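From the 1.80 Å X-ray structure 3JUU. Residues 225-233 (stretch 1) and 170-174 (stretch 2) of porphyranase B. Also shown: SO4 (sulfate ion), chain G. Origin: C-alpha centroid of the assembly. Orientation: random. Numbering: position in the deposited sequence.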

# COMPACT_ATOMS: atom_id res chain seq x y z
N LYS A 225 8.70 -1.50 15.78
CA LYS A 225 9.07 -0.15 15.65
C LYS A 225 10.28 -0.20 14.72
O LYS A 225 11.22 -1.06 14.85
CB LYS A 225 9.44 0.46 17.02
CG LYS A 225 9.95 1.89 16.89
CD LYS A 225 10.31 2.58 18.23
CE LYS A 225 9.68 4.00 18.24
NZ LYS A 225 10.41 5.08 19.00
N VAL A 226 10.29 0.71 13.75
CA VAL A 226 11.41 0.70 12.81
C VAL A 226 12.01 2.11 12.72
O VAL A 226 11.28 3.08 12.63
CB VAL A 226 10.87 0.19 11.43
CG1 VAL A 226 11.93 0.37 10.41
CG2 VAL A 226 10.58 -1.34 11.53
N THR A 227 13.35 2.24 12.71
CA THR A 227 13.95 3.48 12.39
C THR A 227 14.17 3.45 10.90
O THR A 227 14.88 2.60 10.41
CB THR A 227 15.33 3.60 13.10
OG1 THR A 227 15.07 3.61 14.53
CG2 THR A 227 16.04 4.88 12.71
N PRO A 228 13.60 4.41 10.17
CA PRO A 228 13.82 4.35 8.73
C PRO A 228 15.25 4.65 8.35
O PRO A 228 16.01 5.31 9.15
CB PRO A 228 12.79 5.40 8.21
CG PRO A 228 12.71 6.45 9.24
CD PRO A 228 12.82 5.60 10.58
N PRO A 229 15.66 4.27 7.13
CA PRO A 229 17.07 4.46 6.68
C PRO A 229 17.49 5.92 6.50
O PRO A 229 18.69 6.20 6.57
CB PRO A 229 17.16 3.64 5.38
CG PRO A 229 15.76 3.32 5.02
CD PRO A 229 14.81 3.63 6.10
N ALA A 230 16.52 6.83 6.38
CA ALA A 230 16.81 8.29 6.29
C ALA A 230 15.64 8.98 6.93
O ALA A 230 14.56 8.38 7.13
CB ALA A 230 16.98 8.73 4.79
N ASP A 231 15.80 10.26 7.28
CA ASP A 231 14.64 10.99 7.86
C ASP A 231 13.37 10.95 6.94
O ASP A 231 13.39 11.33 5.76
CB ASP A 231 14.97 12.44 7.97
CG ASP A 231 16.01 12.75 9.05
OD1 ASP A 231 16.17 11.92 9.98
OD2 ASP A 231 16.64 13.85 8.92
N PHE A 232 12.26 10.53 7.51
CA PHE A 232 10.96 10.59 6.80
C PHE A 232 10.24 11.87 7.24
O PHE A 232 9.28 11.81 8.01
CB PHE A 232 10.15 9.32 7.13
CG PHE A 232 10.53 8.09 6.27
CD1 PHE A 232 11.76 8.02 5.59
CD2 PHE A 232 9.63 7.03 6.14
CE1 PHE A 232 12.14 6.89 4.80
CE2 PHE A 232 10.01 5.89 5.32
CZ PHE A 232 11.25 5.85 4.60
N ASP A 233 10.73 13.05 6.77
CA ASP A 233 10.11 14.29 7.18
C ASP A 233 9.54 15.02 5.96
O ASP A 233 9.41 16.27 5.99
CB ASP A 233 11.12 15.16 7.92
CG ASP A 233 12.40 15.37 7.12
OD1 ASP A 233 12.53 14.84 6.00
OD2 ASP A 233 13.35 15.98 7.68
S SO4 G . 10.74 5.34 -7.85
O1 SO4 G . 10.17 4.39 -8.75
O2 SO4 G . 9.88 5.60 -6.71
O3 SO4 G . 12.10 4.87 -7.53
O4 SO4 G . 10.61 6.63 -8.49
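Stretch 2 (170-174) NTHSR

Stretch 2 lies on stretch 1 as a strand packed by van der Waals contact against a proline-rich loop, with no hydrogen bond between the two and 307 Å² of surface buried, both sides summed. Residues 170-174 are extended throughout and end a strand that begins earlier in the chain; stretch 1 leaves its own strand after Val226 and continues as loop. The two run in the same general sense where they meet: Pro228 pairs with Thr171 (CA to CA 5.6 Å) and Pro229 with Ser173 (CA to CA 5.9 Å). Side chains alternate along the strand, so Thr171 and Ser173 point toward the loop while His172 points away. Thr171, chi1 p, is the most covered residue: its OG1 lies 3.2 Å from Pro229 CD, 3.7 Å from Pro228 CA and 3.9 Å from Val226 CG1, and is hydrogen-bonded elsewhere in the structure. Pro229 CG reaches to 3.8 Å from Ser173 N, and Ala230 CB sits 3.5 Å from Ser173 OG. Phe232 leaves its backbone sideways, but its ring brings CZ to 3.3 Å from His172 O and 3.8 Å from Thr171 CB. Beyond the contact, Arg174 binds the sulfate through two nearly straight hydrogen bonds, NE to O3 (2.8 Å) and NH2 to O2 (2.9 Å).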

# COMPACT_ATOMS: atom_id res chain seq x y z
N ASN A 170 7.89 -2.16 5.25
CA ASN A 170 9.23 -1.73 4.82
C ASN A 170 9.39 -0.24 4.84
O ASN A 170 8.40 0.52 4.93
CB ASN A 170 9.54 -2.31 3.40
CG ASN A 170 11.03 -2.68 3.22
OD1 ASN A 170 11.91 -2.02 3.78
ND2 ASN A 170 11.31 -3.69 2.40
N THR A 171 10.65 0.21 4.83
CA THR A 171 10.90 1.70 4.74
C THR A 171 12.10 1.81 3.80
O THR A 171 13.06 1.06 3.94
CB THR A 171 11.22 2.38 6.14
OG1 THR A 171 12.32 1.67 6.74
CG2 THR A 171 9.93 2.30 7.18
N HIS A 172 12.03 2.67 2.80
CA HIS A 172 13.08 2.77 1.81
C HIS A 172 13.54 4.20 1.69
O HIS A 172 12.71 5.10 1.68
CB HIS A 172 12.57 2.39 0.40
CG HIS A 172 12.06 0.99 0.31
ND1 HIS A 172 12.90 -0.10 0.30
CD2 HIS A 172 10.79 0.50 0.29
CE1 HIS A 172 12.18 -1.20 0.17
NE2 HIS A 172 10.91 -0.87 0.17
N SER A 173 14.85 4.35 1.48
CA SER A 173 15.42 5.65 1.11
C SER A 173 16.19 5.39 -0.19
O SER A 173 17.06 4.50 -0.25
CB SER A 173 16.36 6.13 2.23
OG SER A 173 17.18 7.18 1.69
N ARG A 174 15.92 6.16 -1.23
CA ARG A 174 16.65 6.00 -2.51
C ARG A 174 16.61 7.25 -3.37
O ARG A 174 15.98 8.26 -2.93
CB ARG A 174 16.12 4.82 -3.33
CG ARG A 174 14.57 4.95 -3.66
CD ARG A 174 14.10 3.81 -4.62
NE ARG A 174 12.69 3.99 -4.90
CZ ARG A 174 11.71 3.59 -4.08
NH1 ARG A 174 11.98 2.93 -2.93
NH2 ARG A 174 10.48 3.85 -4.42